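Local coordinates for protein 3-chlorocatechol 1,2-dioxygenase (Rhodococcus opacus, PDB 2BOY) that probably catalyses the ring-opening intradiol oxidation of chlorinated catechols by molecular oxygen at a ferric iron centre, at residues V120-W125 / Y247-G252; W194-E199 / L204-Y209; L232-I235 / G240-F243. All coordinates share one frame; numbering follows the deposited sequence. Where two conformers were deposited one is given.

Contact 1 (V120-W125 / Y247-G252); sequences VLLDMW and YKFTLG
The backbone N of V120, whose side chain meets L251, is hydrogen-bonded to the hydroxyl OG1 of T151, the residue that follows strand 146-150, sheet neighbour of strand 121-125. Between 120-125 and 247-252 themselves there are no hydrogen bonds. The two segments face one another across the interior of the β-sheet domain, with the CA atoms of V120 and L251, their nearest pair, 9.4 Å apart, a spacing bridged by side chains and not by backbone.

V120 and L251 reach toward each other tip to tip, CG1 of V120 lying 4.1 Å from CD1 of L251. The valine branch that makes this touch is the one set anti to the backbone N (chi1 175°). Two residues on from V120, and two back from L251, L122 runs obliquely to F249, and its CD2 comes within 4.1 Å of CE1 on the phenylalanine ring. That ring is held from other directions as well. CD2 of Y247 stands 3.5 Å above the plane of F249, over the centre of one face, and the rings of F249 and W194 meet with their planes about 60° apart. I196 of strand 187-197 touches V120, L122 and F249, filling in beside both pairs.

The metal site is not far off: the side chains of F249 and the iron ligand H193 are about 10 Å apart, and W125 stacks on H193. The four touching side chains are apolar and buried, so the direct contact rests on dispersion and exclusion of water, and is a light one, supplemented by I196. Backbone hydrogen bonds run instead to other partners, among them strands 146-150 and 187-197 and the hydroxyl of S70.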
loop_
_atom_site.group_PDB
_atom_site.type_symbol
_atom_site.label_atom_id
_atom_site.label_comp_id
_atom_site.label_asym_id
_atom_site.label_seq_id
_atom_site.Cartn_x
_atom_site.Cartn_y
_atom_site.Cartn_z
ATOM N N VAL A 120 -20.625 33.190 -4.673
ATOM C CA VAL A 120 -19.676 32.093 -4.489
ATOM C C VAL A 120 -20.442 30.990 -3.793
ATOM O O VAL A 120 -21.221 31.276 -2.873
ATOM C CB VAL A 120 -18.445 32.543 -3.636
ATOM C CG1 VAL A 120 -17.500 31.376 -3.336
ATOM C CG2 VAL A 120 -17.695 33.687 -4.362
ATOM N N LEU A 121 -20.251 29.748 -4.251
ATOM C CA LEU A 121 -20.942 28.614 -3.644
ATOM C C LEU A 121 -19.949 27.962 -2.704
ATOM O O LEU A 121 -18.780 27.744 -3.086
ATOM C CB LEU A 121 -21.425 27.594 -4.699
ATOM C CG LEU A 121 -22.660 27.813 -5.615
ATOM C CD1 LEU A 121 -23.198 29.241 -5.717
ATOM C CD2 LEU A 121 -22.424 27.252 -7.027
ATOM N N LEU A 122 -20.386 27.702 -1.472
ATOM C CA LEU A 122 -19.513 27.044 -0.484
ATOM C C LEU A 122 -20.210 25.794 0.015
ATOM O O LEU A 122 -21.383 25.851 0.394
ATOM C CB LEU A 122 -19.180 27.959 0.717
ATOM C CG LEU A 122 -18.394 29.256 0.482
ATOM C CD1 LEU A 122 -19.371 30.396 0.187
ATOM C CD2 LEU A 122 -17.528 29.592 1.647
ATOM N N ASP A 123 -19.495 24.673 -0.020
ATOM C CA ASP A 123 -19.959 23.416 0.503
ATOM C C ASP A 123 -19.218 23.255 1.821
ATOM O O ASP A 123 -17.993 23.254 1.822
ATOM C CB ASP A 123 -19.525 22.300 -0.447
ATOM C CG ASP A 123 -20.629 21.325 -0.756
ATOM O OD1 ASP A 123 -20.802 20.960 -1.922
ATOM O OD2 ASP A 123 -21.372 20.837 0.101
ATOM N N MET A 124 -19.922 23.058 2.929
ATOM C CA MET A 124 -19.221 22.914 4.228
ATOM C C MET A 124 -19.649 21.630 4.897
ATOM O O MET A 124 -20.808 21.267 4.796
ATOM C CB MET A 124 -19.522 24.114 5.116
ATOM C CG MET A 124 -18.530 24.341 6.284
ATOM S SD MET A 124 -18.808 23.292 7.788
ATOM C CE MET A 124 -19.770 24.388 8.849
ATOM N N TRP A 125 -18.693 20.883 5.456
ATOM C CA TRP A 125 -19.040 19.698 6.239
ATOM C C TRP A 125 -18.158 19.649 7.454
ATOM O O TRP A 125 -17.031 20.154 7.446
ATOM C CB TRP A 125 -18.981 18.380 5.411
ATOM C CG TRP A 125 -17.627 17.935 4.896
ATOM C CD1 TRP A 125 -16.915 16.856 5.323
ATOM C CD2 TRP A 125 -16.875 18.495 3.786
ATOM N NE1 TRP A 125 -15.764 16.709 4.580
ATOM C CE2 TRP A 125 -15.687 17.718 3.652
ATOM C CE3 TRP A 125 -17.070 19.598 2.925
ATOM C CZ2 TRP A 125 -14.681 18.001 2.689
ATOM C CZ3 TRP A 125 -16.077 19.891 1.963
ATOM C CH2 TRP A 125 -14.887 19.097 1.864
ATOM N N TYR A 247 -13.835 34.801 9.170
ATOM C CA TYR A 247 -12.760 34.405 8.264
ATOM C C TYR A 247 -12.968 35.021 6.907
ATOM O O TYR A 247 -14.096 35.121 6.434
ATOM C CB TYR A 247 -12.667 32.875 8.093
ATOM C CG TYR A 247 -11.383 32.437 7.416
ATOM C CD1 TYR A 247 -10.164 32.384 8.127
ATOM C CD2 TYR A 247 -11.386 32.088 6.077
ATOM C CE1 TYR A 247 -8.960 32.006 7.486
ATOM C CE2 TYR A 247 -10.241 31.710 5.430
ATOM C CZ TYR A 247 -9.018 31.675 6.141
ATOM O OH TYR A 247 -7.880 31.275 5.479
ATOM N N LYS A 248 -11.867 35.382 6.263
ATOM C CA LYS A 248 -11.937 35.895 4.912
ATOM C C LYS A 248 -11.201 34.979 3.962
ATOM O O LYS A 248 -9.970 34.777 4.118
ATOM C CB LYS A 248 -11.300 37.298 4.826
ATOM C CG LYS A 248 -11.219 37.850 3.392
ATOM C CD LYS A 248 -10.511 39.243 3.291
ATOM C CE LYS A 248 -8.963 39.111 3.268
ATOM N NZ LYS A 248 -8.213 40.388 3.669
ATOM N N PHE A 249 -11.947 34.431 2.991
ATOM C CA PHE A 249 -11.406 33.573 1.942
ATOM C C PHE A 249 -11.083 34.403 0.682
ATOM O O PHE A 249 -11.759 35.392 0.387
ATOM C CB PHE A 249 -12.436 32.530 1.492
ATOM C CG PHE A 249 -12.962 31.620 2.615
ATOM C CD1 PHE A 249 -14.146 31.934 3.265
ATOM C CD2 PHE A 249 -12.325 30.410 2.909
ATOM C CE1 PHE A 249 -14.694 31.085 4.248
ATOM C CE2 PHE A 249 -12.855 29.558 3.914
ATOM C CZ PHE A 249 -14.055 29.907 4.541
ATOM N N THR A 250 -10.053 33.994 -0.048
ATOM C CA THR A 250 -9.731 34.649 -1.329
ATOM C C THR A 250 -9.747 33.640 -2.465
ATOM O O THR A 250 -9.185 32.561 -2.322
ATOM C CB THR A 250 -8.390 35.346 -1.280
ATOM O OG1 THR A 250 -8.415 36.358 -0.263
ATOM C CG2 THR A 250 -8.155 36.156 -2.604
ATOM N N LEU A 251 -10.384 33.997 -3.585
ATOM C CA LEU A 251 -10.295 33.184 -4.803
ATOM C C LEU A 251 -9.516 33.948 -5.883
ATOM O O LEU A 251 -9.628 35.182 -5.987
ATOM C CB LEU A 251 -11.689 32.836 -5.340
ATOM C CG LEU A 251 -12.706 32.028 -4.488
ATOM C CD1 LEU A 251 -13.947 31.611 -5.282
ATOM C CD2 LEU A 251 -11.973 30.784 -3.920
ATOM N N GLY A 252 -8.773 33.209 -6.709
ATOM C CA GLY A 252 -8.003 33.832 -7.775
ATOM C C GLY A 252 -8.632 33.434 -9.089
ATOM O O GLY A 252 -9.184 32.354 -9.204
#

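Contact 2 (W194-E199 / L204-Y209); sequences WIIAKE and LTTQLY
W194 pairs with T206 in the antiparallel β-hairpin of strands 187-197 and 204-210, whose axes here run at 154° and 4.8 Å apart. It is a hydrogen-bonded pair: W194 N donates to T206 O at 2.9 Å, and T206 N returns a straighter bond (164°) to W194 O. The indole crosses L208 at about a right angle, with NE1 of W194 only 3.5 Å from CD1 of L208. On this face F105 also meets the indole. H193, which precedes W194, is an iron ligand, and Q207, which follows T206, touches the bound benzhydroxamic acid and is held by R188 and the carbonyl O of I74; the hairpin thus carries both metal and pocket residues.

I195 points to the other face and sits in a non-hydrogen-bonded pair with T205. CG1 of I195 (chi1 -71°) and OG1 of T205 both sit opposite their own carbonyl carbons, which lays the two branches alongside one another, 3.6 Å apart. Between the strands, CA of T205 makes a CA-H...O contact of 3.4 Å with O of W194.

I196 returns to the face of W194 and pairs with L204. Their side chains run alongside each other, with CD1 of I196 4.1 Å from CD2 of L204. The bond from L204 N to I196 O measures 2.9 Å and lies in the carbonyl plane of I196.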
loop_
_atom_site.group_PDB
_atom_site.type_symbol
_atom_site.label_atom_id
_atom_site.label_comp_id
_atom_site.label_asym_id
_atom_site.label_seq_id
_atom_site.Cartn_x
_atom_site.Cartn_y
_atom_site.Cartn_z
ATOM N N TRP A 194 -14.269 22.982 3.766
ATOM C CA TRP A 194 -14.939 23.869 2.827
ATOM C C TRP A 194 -14.455 23.552 1.414
ATOM O O TRP A 194 -13.263 23.318 1.218
ATOM C CB TRP A 194 -14.549 25.321 3.081
ATOM C CG TRP A 194 -14.834 25.818 4.465
ATOM C CD1 TRP A 194 -14.049 25.658 5.572
ATOM C CD2 TRP A 194 -15.978 26.568 4.885
ATOM N NE1 TRP A 194 -14.662 26.241 6.657
ATOM C CE2 TRP A 194 -15.832 26.821 6.259
ATOM C CE3 TRP A 194 -17.134 27.044 4.234
ATOM C CZ2 TRP A 194 -16.771 27.546 6.988
ATOM C CZ3 TRP A 194 -18.079 27.763 4.973
ATOM C CH2 TRP A 194 -17.887 28.000 6.325
ATOM N N ILE A 195 -15.396 23.488 0.481
ATOM C CA ILE A 195 -15.069 23.545 -0.965
ATOM C C ILE A 195 -15.799 24.761 -1.478
ATOM O O ILE A 195 -17.021 24.873 -1.307
ATOM C CB ILE A 195 -15.475 22.251 -1.702
ATOM C CG1 ILE A 195 -14.546 21.093 -1.278
ATOM C CG2 ILE A 195 -15.389 22.438 -3.280
ATOM C CD1 ILE A 195 -15.062 19.696 -1.705
ATOM N N ILE A 196 -15.060 25.679 -2.100
ATOM C CA ILE A 196 -15.559 27.001 -2.420
ATOM C C ILE A 196 -15.325 27.231 -3.908
ATOM O O ILE A 196 -14.204 27.017 -4.396
ATOM C CB ILE A 196 -14.778 28.037 -1.589
ATOM C CG1 ILE A 196 -14.934 27.690 -0.078
ATOM C CG2 ILE A 196 -15.281 29.497 -1.869
ATOM C CD1 ILE A 196 -13.892 28.396 0.791
ATOM N N ALA A 197 -16.366 27.655 -4.606
ATOM C CA ALA A 197 -16.295 27.697 -6.065
ATOM C C ALA A 197 -17.093 28.877 -6.648
ATOM O O ALA A 197 -18.137 29.262 -6.121
ATOM C CB ALA A 197 -16.856 26.386 -6.622
ATOM N N LYS A 198 -16.617 29.415 -7.772
ATOM C CA LYS A 198 -17.390 30.392 -8.515
ATOM C C LYS A 198 -16.848 30.349 -9.952
ATOM O O LYS A 198 -15.640 30.308 -10.146
ATOM C CB LYS A 198 -17.214 31.806 -7.951
ATOM C CG LYS A 198 -18.149 32.899 -8.665
ATOM C CD LYS A 198 -17.895 34.308 -8.082
ATOM C CE LYS A 198 -18.472 35.469 -8.936
ATOM N NZ LYS A 198 -19.909 35.322 -9.188
ATOM N N GLU A 199 -17.757 30.296 -10.924
ATOM C CA GLU A 199 -17.379 30.400 -12.344
ATOM C C GLU A 199 -16.378 31.504 -12.640
ATOM O O GLU A 199 -16.561 32.662 -12.253
ATOM C CB GLU A 199 -18.636 30.558 -13.200
ATOM C CG GLU A 199 -18.312 30.491 -14.693
ATOM N N LEU A 204 -11.358 26.536 -4.189
ATOM C CA LEU A 204 -10.483 26.433 -3.064
ATOM C C LEU A 204 -11.043 25.319 -2.180
ATOM O O LEU A 204 -12.206 25.352 -1.838
ATOM C CB LEU A 204 -10.465 27.760 -2.280
ATOM C CG LEU A 204 -9.862 27.754 -0.868
ATOM C CD1 LEU A 204 -8.412 27.286 -0.897
ATOM C CD2 LEU A 204 -9.998 29.145 -0.209
ATOM N N THR A 205 -10.222 24.337 -1.864
ATOM C CA THR A 205 -10.512 23.372 -0.788
ATOM C C THR A 205 -9.690 23.667 0.425
ATOM O O THR A 205 -8.461 23.734 0.356
ATOM C CB THR A 205 -10.215 21.967 -1.298
ATOM O OG1 THR A 205 -11.148 21.665 -2.351
ATOM C CG2 THR A 205 -10.529 20.878 -0.163
ATOM N N THR A 206 -10.339 23.760 1.594
ATOM C CA THR A 206 -9.570 24.118 2.764
ATOM C C THR A 206 -10.282 23.643 4.045
ATOM O O THR A 206 -11.354 23.038 3.979
ATOM C CB THR A 206 -9.281 25.665 2.749
ATOM O OG1 THR A 206 -8.282 26.005 3.724
ATOM C CG2 THR A 206 -10.519 26.533 3.087
ATOM N N GLN A 207 -9.655 23.907 5.177
ATOM C CA GLN A 207 -10.196 23.510 6.492
ATOM C C GLN A 207 -9.897 24.642 7.429
ATOM O O GLN A 207 -8.848 25.275 7.305
ATOM C CB GLN A 207 -9.427 22.314 7.025
ATOM C CG GLN A 207 -9.695 21.038 6.246
ATOM C CD GLN A 207 -9.238 19.799 6.963
ATOM O OE1 GLN A 207 -9.297 19.716 8.198
ATOM N NE2 GLN A 207 -8.806 18.819 6.192
ATOM N N LEU A 208 -10.757 24.859 8.423
ATOM C CA LEU A 208 -10.424 25.883 9.428
ATOM C C LEU A 208 -10.466 25.216 10.799
ATOM O O LEU A 208 -11.348 24.428 11.044
ATOM C CB LEU A 208 -11.430 27.049 9.359
ATOM C CG LEU A 208 -11.387 27.783 7.999
ATOM C CD1 LEU A 208 -12.531 28.779 7.840
ATOM C CD2 LEU A 208 -10.023 28.472 7.790
ATOM N N TYR A 209 -9.494 25.525 11.638
ATOM C CA TYR A 209 -9.279 24.903 12.944
ATOM C C TYR A 209 -9.492 25.963 14.021
ATOM O O TYR A 209 -9.677 27.124 13.703
ATOM C CB TYR A 209 -7.846 24.415 13.021
ATOM C CG TYR A 209 -7.471 23.469 11.899
ATOM C CD1 TYR A 209 -6.851 23.940 10.747
ATOM C CD2 TYR A 209 -7.737 22.096 12.009
ATOM C CE1 TYR A 209 -6.527 23.075 9.711
ATOM C CE2 TYR A 209 -7.416 21.219 10.973
ATOM C CZ TYR A 209 -6.810 21.722 9.837
ATOM O OH TYR A 209 -6.465 20.865 8.816
#

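Contact 3 (L232-I235 / G240-F243)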
loop_
_atom_site.group_PDB
_atom_site.type_symbol
_atom_site.label_atom_id
_atom_site.label_comp_id
_atom_site.label_asym_id
_atom_site.label_seq_id
_atom_site.Cartn_x
_atom_site.Cartn_y
_atom_site.Cartn_z
ATOM N N LEU A 232 -11.852 32.468 18.508
ATOM C CA LEU A 232 -13.230 32.446 18.964
ATOM C C LEU A 232 -13.448 33.545 20.011
ATOM O O LEU A 232 -12.616 33.696 20.940
ATOM C CB LEU A 232 -13.473 31.113 19.652
ATOM C CG LEU A 232 -14.289 30.011 18.979
ATOM C CD1 LEU A 232 -14.313 30.133 17.454
ATOM C CD2 LEU A 232 -13.855 28.627 19.482
ATOM N N ASP A 233 -14.541 34.294 19.864
ATOM C CA ASP A 233 -14.975 35.236 20.900
ATOM C C ASP A 233 -16.188 34.675 21.617
ATOM O O ASP A 233 -17.149 34.241 20.985
ATOM C CB ASP A 233 -15.316 36.596 20.288
ATOM C CG ASP A 233 -14.086 37.312 19.727
ATOM O OD1 ASP A 233 -12.962 37.023 20.208
ATOM O OD2 ASP A 233 -14.146 38.183 18.823
ATOM N N LYS A 234 -16.146 34.666 22.940
ATOM C CA LYS A 234 -17.278 34.181 23.715
ATOM C C LYS A 234 -18.291 35.303 23.887
ATOM O O LYS A 234 -17.962 36.358 24.423
ATOM C CB LYS A 234 -16.800 33.685 25.080
ATOM C CG LYS A 234 -17.791 32.797 25.805
ATOM C CD LYS A 234 -17.223 32.326 27.135
ATOM C CE LYS A 234 -18.252 31.505 27.880
ATOM N NZ LYS A 234 -18.225 31.767 29.366
ATOM N N ILE A 235 -19.517 35.068 23.435
ATOM C CA ILE A 235 -20.607 36.052 23.538
ATOM C C ILE A 235 -21.643 35.592 24.552
ATOM O O ILE A 235 -22.286 34.566 24.367
ATOM C CB ILE A 235 -21.304 36.263 22.166
ATOM C CG1 ILE A 235 -20.310 36.659 21.050
ATOM C CG2 ILE A 235 -22.507 37.238 22.302
ATOM C CD1 ILE A 235 -19.327 37.775 21.393
ATOM N N GLY A 240 -27.738 31.787 27.072
ATOM C CA GLY A 240 -26.568 30.938 26.918
ATOM C C GLY A 240 -25.394 31.655 26.250
ATOM O O GLY A 240 -25.600 32.576 25.422
ATOM N N PRO A 241 -24.163 31.243 26.571
ATOM C CA PRO A 241 -22.996 31.817 25.900
ATOM C C PRO A 241 -22.913 31.155 24.524
ATOM O O PRO A 241 -23.400 30.036 24.356
ATOM C CB PRO A 241 -21.821 31.388 26.792
ATOM C CG PRO A 241 -22.266 30.110 27.417
ATOM C CD PRO A 241 -23.778 30.171 27.510
ATOM N N HIS A 242 -22.374 31.852 23.541
ATOM C CA HIS A 242 -22.039 31.191 22.302
ATOM C C HIS A 242 -20.704 31.760 21.845
ATOM O O HIS A 242 -20.119 32.630 22.533
ATOM C CB HIS A 242 -23.157 31.306 21.249
ATOM C CG HIS A 242 -23.347 32.686 20.693
ATOM N ND1 HIS A 242 -24.409 33.490 21.047
ATOM C CD2 HIS A 242 -22.629 33.394 19.786
ATOM C CE1 HIS A 242 -24.327 34.643 20.406
ATOM N NE2 HIS A 242 -23.247 34.618 19.646
ATOM N N PHE A 243 -20.211 31.243 20.725
ATOM C CA PHE A 243 -18.917 31.638 20.207
ATOM C C PHE A 243 -19.131 32.231 18.852
ATOM O O PHE A 243 -20.039 31.796 18.133
ATOM C CB PHE A 243 -17.987 30.434 20.168
ATOM C CG PHE A 243 -17.669 29.926 21.549
ATOM C CD1 PHE A 243 -16.662 30.520 22.296
ATOM C CD2 PHE A 243 -18.460 28.947 22.137
ATOM C CE1 PHE A 243 -16.392 30.081 23.624
ATOM C CE2 PHE A 243 -18.217 28.514 23.460
ATOM C CZ PHE A 243 -17.187 29.077 24.194
#
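I235 and H242 form a hydrogen-bonded antiparallel pair, and K234 faces F243 in the adjoining non-hydrogen-bonded pair, in a β-hairpin whose strands 233-235 and 241-243 run at 150° with their axes 4.5 Å apart. The bond from I235 N to H242 O is short, 2.7 Å, and nearly straight at 171°; H242 N answers with 2.8 Å to I235 O. Beyond this pair, CA of F243 makes a CA-H...O contact of 3.2 Å with O of D233.

On the face of I235 and H242, the imidazole lies flat beneath the isoleucine. CG of H242 occupies the crowded position between backbone N and carbonyl carbon (chi1 70°), which folds the ring back toward the partner strand. CB of I235 stands 3.9 Å from the ring centroid in a CH-pi contact over one face, displaced toward the rim on the NE2 side.

K234 and F243 share the other face. The lysine's aliphatic stem slants across the phenyl, CG of K234 lying 3.8 Å from CE1 of F243, and further out its CE meets CB of P241 at 3.7 Å. The ammonium group itself is claimed by a salt bridge to E236. At the other end of the phenylalanine, L232 crosses it at about a right angle, with its CG 3.9 Å from CB of F243.

The hairpin is at the surface, joining strands 229-236 and 241-250. Strand 102-110 pairs in parallel with the latter: T102 and I104 bond to the F243 backbone and touch H242, and L103 packs against both L232 and F243.

Overall arrangement
All three contacts draw on strands of one mixed, curled sheet; contacts 2 and 3 are hairpins in it, whereas contact 1 packs across it. Contacts 1 and 2 are close companions, their centres 5 Å apart: strands 121-125 and 187-197 are sheet neighbours, with a probable hydrogen bond of 2.8 Å from D123 N to I195 O. Contact 3 lies about 23 Å from contact 1 and 25 Å from contact 2, centre to centre, near the other end of strand 241-250, which it shares with contact 1; neighbouring strands 204-210 and 229-236 join contacts 2 and 3. Along the chain come 120-125, contact 2, contact 3, then 247-252. One sheet therefore runs from a surface hairpin to the buried core beside H191 and H193.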